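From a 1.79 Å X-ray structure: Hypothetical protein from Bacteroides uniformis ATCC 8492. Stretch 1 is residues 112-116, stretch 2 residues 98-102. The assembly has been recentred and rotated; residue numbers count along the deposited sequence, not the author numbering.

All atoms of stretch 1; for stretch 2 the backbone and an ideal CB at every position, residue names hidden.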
ATOM      1  N   ILE A 112       1.969  -6.845  -4.579  1.00 20.34           N
ATOM      2  CA  ILE A 112       1.337  -8.145  -4.277  1.00 21.18           C
ATOM      3  C   ILE A 112       1.166  -8.319  -2.773  1.00 21.48           C
ATOM      4  O   ILE A 112       2.162  -8.274  -2.054  1.00 21.24           O
ATOM      5  CB  ILE A 112       2.194  -9.314  -4.845  1.00 26.39           C
ATOM      6  CG1 ILE A 112       2.747  -9.090  -6.296  1.00 31.19           C
ATOM      7  CG2 ILE A 112       1.519 -10.677  -4.586  1.00 26.49           C
ATOM      8  CD1 ILE A 112       1.805  -8.911  -7.356  1.00 40.34           C
ATOM      9  N   PHE A 113      -0.060  -8.573  -2.309  1.00 20.07           N
ATOM     10  CA  PHE A 113      -0.338  -8.709  -0.852  1.00 19.86           C
ATOM     11  C   PHE A 113      -1.026 -10.016  -0.483  1.00 25.52           C
ATOM     12  O   PHE A 113      -1.771 -10.577  -1.284  1.00 24.90           O
ATOM     13  CB  PHE A 113      -1.289  -7.584  -0.338  1.00 20.50           C
ATOM     14  CG  PHE A 113      -0.895  -6.166  -0.641  1.00 20.40           C
ATOM     15  CD1 PHE A 113      -1.096  -5.626  -1.916  1.00 21.78           C
ATOM     16  CD2 PHE A 113      -0.405  -5.341   0.358  1.00 19.96           C
ATOM     17  CE1 PHE A 113      -0.727  -4.303  -2.202  1.00 21.28           C
ATOM     18  CE2 PHE A 113      -0.052  -4.008   0.078  1.00 23.07           C
ATOM     19  CZ  PHE A 113      -0.232  -3.494  -1.196  1.00 20.63           C
ATOM     20  N   ARG A 114      -0.834 -10.439   0.788  1.00 23.00           N
ATOM     21  CA  ARG A 114      -1.571 -11.555   1.369  1.00 24.10           C
ATOM     22  C   ARG A 114      -2.187 -11.067   2.640  1.00 23.66           C
ATOM     23  O   ARG A 114      -1.597 -10.237   3.325  1.00 22.94           O
ATOM     24  CB  ARG A 114      -0.698 -12.803   1.622  1.00 25.83           C
ATOM     25  CG  ARG A 114       0.394 -12.624   2.728  1.00 38.34           C
ATOM     26  CD  ARG A 114       1.159 -13.912   3.032  1.00 37.50           C
ATOM     27  NE  ARG A 114       2.495 -13.625   3.572  1.00 34.06           N
ATOM     28  CZ  ARG A 114       3.557 -14.410   3.405  1.00 48.11           C
ATOM     29  NH1 ARG A 114       3.451 -15.548   2.734  1.00 34.45           N
ATOM     30  NH2 ARG A 114       4.736 -14.057   3.905  1.00 30.07           N
ATOM     31  N   LYS A 115      -3.393 -11.561   2.953  1.00 22.71           N
ATOM     32  CA  LYS A 115      -4.090 -11.146   4.149  1.00 22.79           C
ATOM     33  C   LYS A 115      -3.242 -11.524   5.378  1.00 25.84           C
ATOM     34  O   LYS A 115      -2.635 -12.598   5.410  1.00 26.38           O
ATOM     35  CB  LYS A 115      -5.477 -11.792   4.195  1.00 26.11           C
ATOM     36  CG  LYS A 115      -6.418 -11.183   5.215  1.00 33.79           C
ATOM     37  CD  LYS A 115      -6.892  -9.786   4.790  1.00 39.08           C
ATOM     38  CE  LYS A 115      -8.365  -9.637   4.960  1.00 44.62           C
ATOM     39  NZ  LYS A 115      -9.149 -10.109   3.790  1.00 40.66           N
ATOM     40  N   PHE A 116      -3.132 -10.594   6.324  1.00 21.12           N
ATOM     41  CA  PHE A 116      -2.316 -10.782   7.522  1.00 22.77           C
ATOM     42  C   PHE A 116      -3.209 -10.731   8.774  1.00 27.02           C
ATOM     43  O   PHE A 116      -3.862 -11.753   9.079  1.00 32.65           O
ATOM     44  CB  PHE A 116      -1.187  -9.712   7.551  1.00 24.47           C
ATOM     45  CG  PHE A 116      -0.032 -10.055   8.470  1.00 26.41           C
ATOM     46  CD1 PHE A 116       0.893 -11.039   8.121  1.00 27.46           C
ATOM     47  CD2 PHE A 116       0.151  -9.370   9.672  1.00 29.89           C
ATOM     48  CE1 PHE A 116       1.998 -11.305   8.941  1.00 29.16           C
ATOM     49  CE2 PHE A 116       1.240  -9.670  10.510  1.00 30.92           C
ATOM     50  CZ  PHE A 116       2.133 -10.656  10.149  1.00 28.44           C
ATOM     51  OXT PHE A 116      -3.309  -9.667   9.398  1.00 34.15           O
ATOM     52  N   UNK A  98      -9.468 -11.039  -3.304  1.00 26.00           N
ATOM     53  CA  UNK A  98     -10.207 -12.130  -2.664  1.00 25.61           C
ATOM     54  C   UNK A  98      -9.974 -11.924  -1.182  1.00 26.80           C
ATOM     55  O   UNK A  98      -9.185 -11.051  -0.817  1.00 27.20           O
ATOM     56  CB  UNK A  98      -9.757 -13.514  -3.136  1.00 25.61           C
ATOM     57  N   UNK A  99     -10.579 -12.719  -0.341  1.00 24.86           N
ATOM     58  CA  UNK A  99     -10.361 -12.612   1.106  1.00 24.45           C
ATOM     59  C   UNK A  99      -8.874 -12.795   1.510  1.00 29.74           C
ATOM     60  O   UNK A  99      -8.463 -12.272   2.538  1.00 31.50           O
ATOM     61  CB  UNK A  99     -11.220 -13.654   1.825  1.00 24.45           C
ATOM     62  N   UNK A 100      -8.075 -13.550   0.732  1.00 26.16           N
ATOM     63  CA  UNK A 100      -6.686 -13.786   1.134  1.00 24.83           C
ATOM     64  C   UNK A 100      -5.638 -13.141   0.213  1.00 26.67           C
ATOM     65  O   UNK A 100      -4.474 -13.066   0.595  1.00 23.84           O
ATOM     66  CB  UNK A 100      -6.434 -15.294   1.195  1.00 24.83           C
ATOM     67  N   UNK A 101      -6.043 -12.644  -0.974  1.00 24.37           N
ATOM     68  CA  UNK A 101      -5.114 -12.107  -1.960  1.00 23.47           C
ATOM     69  C   UNK A 101      -5.520 -10.711  -2.466  1.00 24.72           C
ATOM     70  O   UNK A 101      -6.689 -10.464  -2.725  1.00 24.60           O
ATOM     71  CB  UNK A 101      -5.009 -13.074  -3.141  1.00 23.47           C
ATOM     72  N   UNK A 102      -4.545  -9.833  -2.635  1.00 22.52           N
ATOM     73  CA  UNK A 102      -4.745  -8.474  -3.144  1.00 22.90           C
ATOM     74  C   UNK A 102      -3.593  -8.121  -4.094  1.00 25.06           C
ATOM     75  O   UNK A 102      -2.433  -8.320  -3.748  1.00 24.16           O
ATOM     76  CB  UNK A 102      -4.832  -7.467  -1.996  1.00 22.90           C
TER

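Stretch 2 runs antiparallel to stretch 1 and pairs with it through the backbone.

Position 98 has no atom of stretch 1 within 5.5 Å of its ideal CB, and the bond points sideways. Stretch 1 sets no demand here, so many residues would suit. The local backbone turns: N of 98 donates to O of 101 at 2.9 Å. A small polar side chain could serve free amides in such a turn. The deposited residue is Ser98. Ser98 OG accepts from N of 101 at 3.2 Å. A weak bond runs from N of 100 to Ser98 OG at 3.5 Å.

Position 99 has phi/psi of -59/-28, which excludes few residues. The CA-to-CB bond points sideways, but the ideal CB lies 4.6 Å from Lys115 NZ. That amine already donates to the backbone O of 99 at 2.6 Å, a bond open to any residue. The side chain would sit near a positive charge, so an acid, an amide or an aromatic ring would fit. The deposited residue is Tyr99. Its ring turns a face to the amine: Lys115 NZ is 3.9 Å from the ring centroid of Tyr99 and 26° off the normal, a cation-pi contact.

Position 100 points its CB away from stretch 1. The backbone does the work: O of 100 accepts from Lys115 N at 3.0 Å and meets Arg114 CA at 3.4 Å in a CA-H...O contact. Small or polar residues would suit, among many others. The deposited residue is Ser100; its nearest side-chain approach to stretch 1 is Ser100 CB, 4.7 Å from Lys115 CB.

Position 101 faces Arg114 in a non-hydrogen-bonded pair, CA to CA 4.9 Å. Both side chains lie on the same face of the sheet. The extended backbone (phi/psi -129/140) would suit a beta-branched residue. The acceptor Phe113 O, 4.5 Å from the ideal CB, favours a polar one. The deposited residue is Ser101. A water bridges the strands, donating to Ser101 OG at 2.7 Å and to Phe113 O at 3.0 Å.

Position 102 forms a hydrogen-bonded pair with Phe113. Phe113 N donates to O of 102 at 2.8 Å, and N of 102 donates to Phe113 O at 3.2 Å. The ideal CB lies 3.9 Å from Phe113 CB, on the face that carries the phenyl ring. An apolar side chain is expected: leucine, isoleucine, valine, methionine or an aromatic. The deposited residue is Leu102. Its CG packs 3.9 Å from Phe113 CD1, and its CD2 lies over one face of the Phe113 ring.

Stretch 2 (98-102) SYSSL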
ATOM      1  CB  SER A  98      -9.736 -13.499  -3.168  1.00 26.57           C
ATOM      2  OG  SER A  98      -8.438 -13.829  -2.699  1.00 30.21           O
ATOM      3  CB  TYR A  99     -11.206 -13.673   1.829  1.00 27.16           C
ATOM      4  CG  TYR A  99     -11.315 -13.421   3.312  1.00 28.27           C
ATOM      5  CD1 TYR A  99     -11.982 -12.300   3.802  1.00 29.88           C
ATOM      6  CD2 TYR A  99     -10.756 -14.305   4.232  1.00 28.90           C
ATOM      7  CE1 TYR A  99     -12.090 -12.063   5.171  1.00 33.95           C
ATOM      8  CE2 TYR A  99     -10.879 -14.091   5.608  1.00 29.88           C
ATOM      9  CZ  TYR A  99     -11.520 -12.951   6.070  1.00 39.15           C
ATOM     10  OH  TYR A  99     -11.647 -12.728   7.419  1.00 39.37           O
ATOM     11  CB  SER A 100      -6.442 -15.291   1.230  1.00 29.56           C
ATOM     12  OG  SER A 100      -6.729 -15.878  -0.023  1.00 36.91           O
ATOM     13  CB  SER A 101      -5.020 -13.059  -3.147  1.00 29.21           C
ATOM     14  OG  SER A 101      -4.297 -12.464  -4.211  1.00 41.91           O
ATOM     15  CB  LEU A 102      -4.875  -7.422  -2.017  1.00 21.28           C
ATOM     16  CG  LEU A 102      -4.992  -5.929  -2.448  1.00 22.24           C
ATOM     17  CD1 LEU A 102      -6.290  -5.653  -3.254  1.00 21.51           C
ATOM     18  CD2 LEU A 102      -4.948  -5.008  -1.260  1.00 21.87           C
TER
HETATM   19  O   HOH W   1      -1.722 -11.666  -4.094  1.00 42.98           O
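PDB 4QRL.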